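Local coordinates for protein probable glutathione reductase (Sinorhizobium meliloti, PDB 4DNA) that probably catalyses the NADPH-dependent reduction of glutathione disulfide to glutathione, working as an FAD-containing homodimer with a redox-active disulfide, at residues F209-M213 with T389-L393; Q366-R372 with P452-N458. One frame throughout, in Å; residues are numbered along the deposited sequence.

In the fold
Both contacts are built on the antiparallel sheet of the dimerisation domain, where strands 389-396 and 367-375 run side by side, and their centres lie 14 Å apart. Contact 1 docks the start of helix 211-223, from the nucleotide-binding part of the chain, onto strand 389-396; contact 2 adds strand 454-457, near the C-terminus, to the other edge of strand 367-375. They touch directly: Asp-212 OD1 forms a salt bridge with Arg-372 NE at 3.2 Å, and Lys-392 CE packs 3.6 Å from Val-370 CG1. The Met-213 side chain is about 11 Å from that of Tyr-180, an FAD-binding residue, whereas contact 2 lies away from the known sites.

Contact 1: F209-M213 with T389-L393; sequences FDQDM and TIMKL
This is a buried interdomain contact, in which the first turn of a helix from the nucleotide-binding part of the chain is tied by a salt-bridge network to a strand of the dimerisation-domain sheet. Residues 209-210 are extended (Asp-210 phi/psi -62/154) and the helix begins at Gln-211; residues 389-393 are regular beta strand. The closest CA atoms are those of Asp-212 and Ile-390, 7.5 Å apart, so side chains bridge the gap. Asp-210 is the N-cap: with chi1 t, its OD2 accepts a weak capping bond from Asp-212 N at 3.2 Å. The CA-to-CB bond of Asp-210 points toward the strand, and its carboxylate meets Lys-392, whose NZ lies 2.5 Å from Asp-210 OD2 and, in a weaker bond, 2.9 Å from Asp-210 OD1. Asp-212, chi1 m, brings OD2 to 3.0 Å from Lys-392 NZ, so one buried ammonium is shared by two helix-start carboxylates. Beside this cluster the contact turns apolar: Met-213, modelled as selenomethionine, bends back through two m rotamers so that its CE lies 3.9 Å from Ile-390 CG2, while Asp-212 CB sits 4.2 Å from that same Ile-390 CG2. Ile-390 and Lys-392 point toward the helix and Met-391 between them points away, as expected of a strand offering one face to a helix. Around the contact, Glu-358 at the start of helix 358-364 gives Lys-392 a further salt bridge, Met-213 reaches Ile-351 and His-406 on strands 351-355 and 402-408, and strand 389-396 itself is paired between strands 402-408 and 367-375.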
ATOM      1  N   PHE A 209     -11.893   1.653  17.998  1.00 65.77           N
ATOM      2  CA  PHE A 209     -10.785   0.964  17.342  1.00 64.60           C
ATOM      3  C   PHE A 209     -10.091  -0.050  18.253  1.00 65.11           C
ATOM      4  O   PHE A 209     -10.284  -0.047  19.482  1.00 65.79           O
ATOM      5  CB  PHE A 209      -9.812   1.987  16.754  1.00 62.99           C
ATOM      6  CG  PHE A 209     -10.367   2.701  15.541  1.00 62.77           C
ATOM      7  CD1 PHE A 209     -11.453   3.571  15.657  1.00 63.77           C
ATOM      8  CD2 PHE A 209      -9.835   2.478  14.278  1.00 61.26           C
ATOM      9  CE1 PHE A 209     -11.974   4.199  14.540  1.00 62.47           C
ATOM     10  CE2 PHE A 209     -10.358   3.104  13.159  1.00 60.95           C
ATOM     11  CZ  PHE A 209     -11.423   3.962  13.285  1.00 61.14           C
ATOM     12  N   ASP A 210      -9.298  -0.929  17.651  1.00 63.38           N
ATOM     13  CA  ASP A 210      -8.597  -1.958  18.408  1.00 63.77           C
ATOM     14  C   ASP A 210      -7.629  -1.320  19.426  1.00 65.40           C
ATOM     15  O   ASP A 210      -7.184  -0.184  19.224  1.00 65.20           O
ATOM     16  CB  ASP A 210      -7.874  -2.900  17.445  1.00 62.88           C
ATOM     17  CG  ASP A 210      -7.110  -3.990  18.157  1.00 64.09           C
ATOM     18  OD1 ASP A 210      -7.756  -4.905  18.735  1.00 66.82           O
ATOM     19  OD2 ASP A 210      -5.858  -3.923  18.147  1.00 62.89           O
ATOM     20  N   GLN A 211      -7.312  -2.028  20.514  1.00 65.05           N
ATOM     21  CA  GLN A 211      -6.462  -1.433  21.537  1.00 66.54           C
ATOM     22  C   GLN A 211      -5.109  -1.002  20.991  1.00 66.68           C
ATOM     23  O   GLN A 211      -4.680   0.117  21.234  1.00 66.97           O
ATOM     24  CB  GLN A 211      -6.318  -2.292  22.804  1.00 70.70           C
ATOM     25  CG  GLN A 211      -5.887  -3.740  22.618  1.00 70.08           C
ATOM     26  CD  GLN A 211      -7.047  -4.709  22.778  1.00 72.18           C
ATOM     27  OE1 GLN A 211      -7.985  -4.737  21.943  1.00 74.17           O
ATOM     28  NE2 GLN A 211      -7.003  -5.505  23.853  1.00 65.44           N
ATOM     29  N   ASP A 212      -4.460  -1.879  20.241  1.00 66.33           N
ATOM     30  CA  ASP A 212      -3.188  -1.557  19.605  1.00 65.67           C
ATOM     31  C   ASP A 212      -3.277  -0.416  18.544  1.00 66.33           C
ATOM     32  O   ASP A 212      -2.286   0.267  18.279  1.00 67.65           O
ATOM     33  CB  ASP A 212      -2.563  -2.827  19.014  1.00 62.34           C
ATOM     34  CG  ASP A 212      -2.187  -3.841  20.075  1.00 64.50           C
ATOM     35  OD1 ASP A 212      -1.360  -3.559  20.960  1.00 68.03           O
ATOM     36  OD2 ASP A 212      -2.711  -4.955  20.031  1.00 65.48           O
HETATM   37  N   MSE A 213      -4.442  -0.193  17.945  1.00 64.63           N
HETATM   38  CA  MSE A 213      -4.592   0.991  17.107  1.00 65.92           C
HETATM   39  C   MSE A 213      -4.606   2.220  17.974  1.00 64.65           C
HETATM   40  O   MSE A 213      -3.838   3.139  17.748  1.00 63.70           O
HETATM   41  CB  MSE A 213      -5.831   0.945  16.217  1.00 64.66           C
HETATM   42  CG  MSE A 213      -5.865  -0.267  15.287  1.00 64.56           C
HETATM   43 SE   MSE A 213      -4.191  -0.375  14.246  1.00 72.32          SE
HETATM   44  CE  MSE A 213      -3.029  -1.715  15.128  1.00 64.40           C
ATOM     45  N   THR A 389       5.821   0.079  13.180  1.00 64.16           N
ATOM     46  CA  THR A 389       4.651  -0.439  12.507  1.00 65.56           C
ATOM     47  C   THR A 389       4.035  -1.537  13.366  1.00 63.81           C
ATOM     48  O   THR A 389       4.725  -2.474  13.778  1.00 63.67           O
ATOM     49  CB  THR A 389       4.970  -0.915  11.071  1.00 62.49           C
ATOM     50  OG1 THR A 389       5.407   0.203  10.298  1.00 60.23           O
ATOM     51  CG2 THR A 389       3.743  -1.523  10.405  1.00 62.55           C
ATOM     52  N   ILE A 390       2.743  -1.392  13.665  1.00 63.71           N
ATOM     53  CA  ILE A 390       1.997  -2.466  14.294  1.00 63.13           C
ATOM     54  C   ILE A 390       1.075  -3.102  13.267  1.00 64.11           C
ATOM     55  O   ILE A 390       0.355  -2.401  12.559  1.00 63.37           O
ATOM     56  CB  ILE A 390       1.265  -2.004  15.563  1.00 63.64           C
ATOM     57  CG1 ILE A 390       2.284  -1.620  16.636  1.00 65.54           C
ATOM     58  CG2 ILE A 390       0.415  -3.125  16.129  1.00 65.04           C
ATOM     59  CD1 ILE A 390       1.815  -0.522  17.568  1.00 66.00           C
HETATM   60  N   MSE A 391       1.147  -4.429  13.165  1.00 64.67           N
HETATM   61  CA  MSE A 391       0.350  -5.212  12.216  1.00 63.74           C
HETATM   62  C   MSE A 391      -0.266  -6.370  12.937  1.00 62.04           C
HETATM   63  O   MSE A 391       0.444  -7.281  13.363  1.00 64.27           O
HETATM   64  CB  MSE A 391       1.271  -5.768  11.150  1.00 64.48           C
HETATM   65  CG  MSE A 391       1.492  -4.677  10.121  1.00 66.48           C
HETATM   66 SE   MSE A 391       2.257  -5.436   8.472  1.00 80.09          SE
HETATM   67  CE  MSE A 391       2.131  -3.846   7.317  1.00 71.73           C
ATOM     68  N   LYS A 392      -1.588  -6.360  13.090  1.00 60.80           N
ATOM     69  CA  LYS A 392      -2.214  -7.307  13.994  1.00 60.46           C
ATOM     70  C   LYS A 392      -3.361  -8.057  13.358  1.00 58.16           C
ATOM     71  O   LYS A 392      -4.300  -7.452  12.872  1.00 58.01           O
ATOM     72  CB  LYS A 392      -2.644  -6.603  15.283  1.00 60.05           C
ATOM     73  CG  LYS A 392      -3.678  -7.334  16.120  1.00 59.13           C
ATOM     74  CD  LYS A 392      -3.347  -7.227  17.603  1.00 61.64           C
ATOM     75  CE  LYS A 392      -4.553  -7.477  18.496  1.00 60.13           C
ATOM     76  NZ  LYS A 392      -5.186  -6.232  18.988  1.00 62.42           N
ATOM     77  N   LEU A 393      -3.263  -9.383  13.382  1.00 58.34           N
ATOM     78  CA  LEU A 393      -4.290 -10.271  12.861  1.00 58.68           C
ATOM     79  C   LEU A 393      -5.033 -10.969  13.979  1.00 60.14           C
ATOM     80  O   LEU A 393      -4.399 -11.465  14.925  1.00 60.42           O
ATOM     81  CB  LEU A 393      -3.663 -11.331  11.962  1.00 59.25           C
ATOM     82  CG  LEU A 393      -3.267 -10.849  10.566  1.00 57.52           C
ATOM     83  CD1 LEU A 393      -2.468 -11.901   9.816  1.00 57.50           C
ATOM     84  CD2 LEU A 393      -4.515 -10.489   9.806  1.00 57.22           C
TER

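Contact 2: Q366-R372 with P452-N458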
ATOM      1  N   GLN A 366     -14.944 -18.331  21.864  1.00 64.94           N
ATOM      2  CA  GLN A 366     -14.399 -18.919  23.097  1.00 66.65           C
ATOM      3  C   GLN A 366     -12.879 -18.902  23.106  1.00 66.89           C
ATOM      4  O   GLN A 366     -12.252 -18.764  24.159  1.00 67.41           O
ATOM      5  CB  GLN A 366     -14.897 -20.363  23.268  1.00 67.79           C
ATOM      6  CG  GLN A 366     -14.293 -21.122  24.443  1.00 68.16           C
ATOM      7  CD  GLN A 366     -15.124 -22.316  24.902  1.00 69.62           C
ATOM      8  OE1 GLN A 366     -15.771 -23.002  24.106  1.00 70.89           O
ATOM      9  NE2 GLN A 366     -15.098 -22.576  26.197  1.00 69.19           N
ATOM     10  N   GLU A 367     -12.307 -19.036  21.913  1.00 66.03           N
ATOM     11  CA  GLU A 367     -10.882 -19.226  21.727  1.00 67.12           C
ATOM     12  C   GLU A 367     -10.428 -18.446  20.520  1.00 65.10           C
ATOM     13  O   GLU A 367     -10.924 -18.654  19.410  1.00 65.37           O
ATOM     14  CB  GLU A 367     -10.600 -20.698  21.497  1.00 68.14           C
ATOM     15  CG  GLU A 367      -9.744 -21.345  22.568  1.00 74.96           C
ATOM     16  CD  GLU A 367      -8.270 -21.389  22.185  1.00 77.22           C
ATOM     17  OE1 GLU A 367      -7.637 -22.454  22.357  1.00 80.12           O
ATOM     18  OE2 GLU A 367      -7.739 -20.364  21.701  1.00 73.26           O
ATOM     19  N   ILE A 368      -9.502 -17.522  20.719  1.00 64.18           N
ATOM     20  CA  ILE A 368      -8.978 -16.785  19.572  1.00 64.64           C
ATOM     21  C   ILE A 368      -7.469 -16.868  19.530  1.00 64.22           C
ATOM     22  O   ILE A 368      -6.831 -17.106  20.557  1.00 64.54           O
ATOM     23  CB  ILE A 368      -9.436 -15.311  19.532  1.00 62.68           C
ATOM     24  CG1 ILE A 368      -9.179 -14.635  20.870  1.00 62.71           C
ATOM     25  CG2 ILE A 368     -10.906 -15.226  19.164  1.00 62.18           C
ATOM     26  CD1 ILE A 368      -9.234 -13.130  20.783  1.00 61.80           C
ATOM     27  N   GLU A 369      -6.906 -16.698  18.339  1.00 62.67           N
ATOM     28  CA  GLU A 369      -5.458 -16.588  18.204  1.00 62.54           C
ATOM     29  C   GLU A 369      -5.142 -15.210  17.646  1.00 61.59           C
ATOM     30  O   GLU A 369      -5.831 -14.712  16.745  1.00 60.96           O
ATOM     31  CB  GLU A 369      -4.884 -17.711  17.333  1.00 62.57           C
ATOM     32  CG  GLU A 369      -5.148 -19.110  17.893  1.00 65.15           C
ATOM     33  CD  GLU A 369      -5.142 -20.242  16.859  1.00 65.60           C
ATOM     34  OE1 GLU A 369      -5.396 -20.007  15.656  1.00 63.12           O
ATOM     35  OE2 GLU A 369      -4.900 -21.399  17.268  1.00 67.25           O
ATOM     36  N   VAL A 370      -4.125 -14.576  18.220  1.00 62.13           N
ATOM     37  CA  VAL A 370      -3.728 -13.222  17.834  1.00 61.61           C
ATOM     38  C   VAL A 370      -2.289 -13.231  17.308  1.00 61.64           C
ATOM     39  O   VAL A 370      -1.385 -13.859  17.898  1.00 61.30           O
ATOM     40  CB  VAL A 370      -3.897 -12.223  18.996  1.00 60.74           C
ATOM     41  CG1 VAL A 370      -3.411 -10.843  18.601  1.00 60.79           C
ATOM     42  CG2 VAL A 370      -5.353 -12.162  19.428  1.00 60.63           C
ATOM     43  N   TYR A 371      -2.106 -12.549  16.176  1.00 60.12           N
ATOM     44  CA  TYR A 371      -0.850 -12.537  15.478  1.00 59.11           C
ATOM     45  C   TYR A 371      -0.390 -11.078  15.361  1.00 59.80           C
ATOM     46  O   TYR A 371      -0.910 -10.314  14.556  1.00 60.14           O
ATOM     47  CB  TYR A 371      -1.016 -13.248  14.130  1.00 59.77           C
ATOM     48  CG  TYR A 371      -1.351 -14.755  14.231  1.00 60.64           C
ATOM     49  CD1 TYR A 371      -2.669 -15.197  14.414  1.00 60.33           C
ATOM     50  CD2 TYR A 371      -0.352 -15.735  14.113  1.00 61.79           C
ATOM     51  CE1 TYR A 371      -2.972 -16.550  14.481  1.00 60.54           C
ATOM     52  CE2 TYR A 371      -0.651 -17.087  14.192  1.00 62.45           C
ATOM     53  CZ  TYR A 371      -1.964 -17.486  14.380  1.00 61.30           C
ATOM     54  OH  TYR A 371      -2.281 -18.823  14.468  1.00 61.96           O
ATOM     55  N   ARG A 372       0.570 -10.694  16.205  1.00 61.70           N
ATOM     56  CA  ARG A 372       0.942  -9.292  16.391  1.00 60.73           C
ATOM     57  C   ARG A 372       2.375  -9.053  15.953  1.00 62.51           C
ATOM     58  O   ARG A 372       3.290  -9.764  16.358  1.00 63.53           O
ATOM     59  CB  ARG A 372       0.783  -8.888  17.860  1.00 62.41           C
ATOM     60  CG  ARG A 372       0.677  -7.386  18.097  1.00 62.21           C
ATOM     61  CD  ARG A 372       0.888  -6.987  19.547  1.00 63.39           C
ATOM     62  NE  ARG A 372       0.839  -5.531  19.719  1.00 64.04           N
ATOM     63  CZ  ARG A 372       1.905  -4.732  19.831  1.00 64.83           C
ATOM     64  NH1 ARG A 372       3.140  -5.227  19.804  1.00 65.07           N
ATOM     65  NH2 ARG A 372       1.739  -3.424  19.977  1.00 63.20           N
ATOM     66  N   PRO A 452       1.228 -18.066  16.823  1.00 65.55           N
ATOM     67  CA  PRO A 452       0.500 -16.955  17.398  1.00 64.38           C
ATOM     68  C   PRO A 452       1.361 -16.286  18.452  1.00 66.01           C
ATOM     69  O   PRO A 452       2.270 -16.899  19.010  1.00 66.97           O
ATOM     70  CB  PRO A 452      -0.735 -17.604  18.024  1.00 63.76           C
ATOM     71  CG  PRO A 452      -0.756 -19.008  17.539  1.00 64.89           C
ATOM     72  CD  PRO A 452       0.673 -19.357  17.255  1.00 68.04           C
ATOM     73  N   SER A 453       1.092 -15.012  18.678  1.00 64.63           N
ATOM     74  CA  SER A 453       1.871 -14.214  19.575  1.00 64.24           C
ATOM     75  C   SER A 453       1.312 -14.432  20.962  1.00 65.42           C
ATOM     76  O   SER A 453       2.021 -14.266  21.951  1.00 66.75           O
ATOM     77  CB  SER A 453       1.760 -12.750  19.158  1.00 63.92           C
ATOM     78  OG  SER A 453       1.859 -12.622  17.746  1.00 64.34           O
ATOM     79  N   TYR A 454       0.025 -14.789  21.010  1.00 65.12           N
ATOM     80  CA  TYR A 454      -0.698 -15.177  22.235  1.00 66.27           C
ATOM     81  C   TYR A 454      -2.094 -15.675  21.906  1.00 64.54           C
ATOM     82  O   TYR A 454      -2.574 -15.484  20.795  1.00 62.56           O
ATOM     83  CB  TYR A 454      -0.786 -14.033  23.263  1.00 65.84           C
ATOM     84  CG  TYR A 454      -1.407 -12.735  22.769  1.00 64.19           C
ATOM     85  CD1 TYR A 454      -2.780 -12.518  22.843  1.00 63.67           C
ATOM     86  CD2 TYR A 454      -0.605 -11.704  22.269  1.00 63.48           C
ATOM     87  CE1 TYR A 454      -3.339 -11.320  22.397  1.00 62.65           C
ATOM     88  CE2 TYR A 454      -1.156 -10.509  21.837  1.00 62.38           C
ATOM     89  CZ  TYR A 454      -2.519 -10.326  21.897  1.00 62.20           C
ATOM     90  OH  TYR A 454      -3.051  -9.142  21.469  1.00 61.45           O
ATOM     91  N   ARG A 455      -2.725 -16.311  22.894  1.00 65.93           N
ATOM     92  CA  ARG A 455      -4.072 -16.855  22.767  1.00 64.67           C
ATOM     93  C   ARG A 455      -4.991 -16.251  23.817  1.00 65.17           C
ATOM     94  O   ARG A 455      -4.538 -15.845  24.892  1.00 67.30           O
ATOM     95  CB  ARG A 455      -4.046 -18.374  22.930  1.00 67.00           C
ATOM     96  CG  ARG A 455      -3.698 -19.155  21.669  1.00 67.47           C
ATOM     97  CD  ARG A 455      -3.273 -20.582  21.989  1.00 70.56           C
ATOM     98  NE  ARG A 455      -3.051 -21.380  20.778  1.00 74.17           N
ATOM     99  CZ  ARG A 455      -1.878 -21.896  20.381  1.00 74.54           C
ATOM    100  NH1 ARG A 455      -0.772 -21.719  21.094  1.00 71.30           N
ATOM    101  NH2 ARG A 455      -1.817 -22.603  19.249  1.00 74.42           N
ATOM    102  N   VAL A 456      -6.280 -16.191  23.503  1.00 64.58           N
ATOM    103  CA  VAL A 456      -7.300 -15.778  24.465  1.00 64.96           C
ATOM    104  C   VAL A 456      -8.378 -16.862  24.505  1.00 65.60           C
ATOM    105  O   VAL A 456      -8.918 -17.264  23.473  1.00 65.52           O
ATOM    106  CB  VAL A 456      -7.920 -14.402  24.136  1.00 64.29           C
ATOM    107  CG1 VAL A 456      -8.913 -13.986  25.203  1.00 64.29           C
ATOM    108  CG2 VAL A 456      -6.851 -13.331  23.996  1.00 63.63           C
ATOM    109  N   ARG A 457      -8.655 -17.355  25.709  1.00 67.33           N
ATOM    110  CA  ARG A 457      -9.632 -18.417  25.913  1.00 68.29           C
ATOM    111  C   ARG A 457     -10.612 -17.944  26.966  1.00 68.43           C
ATOM    112  O   ARG A 457     -10.204 -17.473  28.033  1.00 68.29           O
ATOM    113  CB  ARG A 457      -8.946 -19.724  26.338  1.00 68.42           C
ATOM    114  CG  ARG A 457      -9.903 -20.822  26.779  1.00 71.77           C
ATOM    115  CD  ARG A 457      -9.285 -22.221  26.749  1.00 76.29           C
ATOM    116  NE  ARG A 457      -9.515 -22.865  25.451  1.00 79.50           N
ATOM    117  CZ  ARG A 457     -10.602 -23.574  25.115  1.00 78.92           C
ATOM    118  NH1 ARG A 457     -11.593 -23.769  25.986  1.00 75.80           N
ATOM    119  NH2 ARG A 457     -10.696 -24.091  23.893  1.00 77.81           N
ATOM    120  N   ASN A 458     -11.899 -18.063  26.647  1.00 68.74           N
ATOM    121  CA  ASN A 458     -12.989 -17.642  27.531  1.00 67.42           C
ATOM    122  C   ASN A 458     -12.884 -16.182  27.940  1.00 67.35           C
ATOM    123  O   ASN A 458     -13.263 -15.797  29.042  1.00 67.83           O
ATOM    124  CB  ASN A 458     -13.094 -18.565  28.745  1.00 69.01           C
ATOM    125  CG  ASN A 458     -13.528 -19.978  28.377  1.00 68.83           C
ATOM    126  OD1 ASN A 458     -13.052 -20.958  28.963  1.00 69.28           O
ATOM    127  ND2 ASN A 458     -14.446 -20.090  27.417  1.00 68.82           N
TER
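Val-370, Tyr-454, Ile-368 and Val-456 form the apolar centre, all on one face of an antiparallel pairing in the edge region of the dimerisation-domain sheet. Val-370 CB sits over the Tyr-454 ring in a CH-pi contact, 3.9 Å from the ring centroid, and Ile-368 CG1 lies 3.5 Å from Val-456 CB. On the opposite face Pro-452 CB covers the Tyr-371 ring, 4.1 Å from its centroid. Backbone bonds hold the register: Ile-368 N to Val-456 O (2.8 Å) and Val-456 N to Ile-368 O (3.1 Å) make a hydrogen-bonded pair. At Val-370 the pattern breaks into a classic beta bulge: Val-370 N donates to Tyr-454 O at 3.1 Å, but Val-370 O accepts from Ser-453 N at 2.8 Å. Ser-453 OG then accepts from Arg-372 N at 2.8 Å. Toward the polar edge, Glu-369 OE2 and Arg-455 NH2 form a long salt bridge of 3.9 Å, the stronger partner of Glu-369 being Arg-400, through a salt bridge at OE1; Glu-367 OE1 and Arg-457 NE are similarly distant at 3.6 Å. Asn-458 N to Gln-366 O, 2.6 Å, closes the far end. Strand 454-457 thus lies between the short final strand 460-461 and 367-375, whose other neighbour is 389-396, while helix 358-364 packs against Ile-368 and Val-456, its Glu-358 accepting the hydroxyl of Tyr-454.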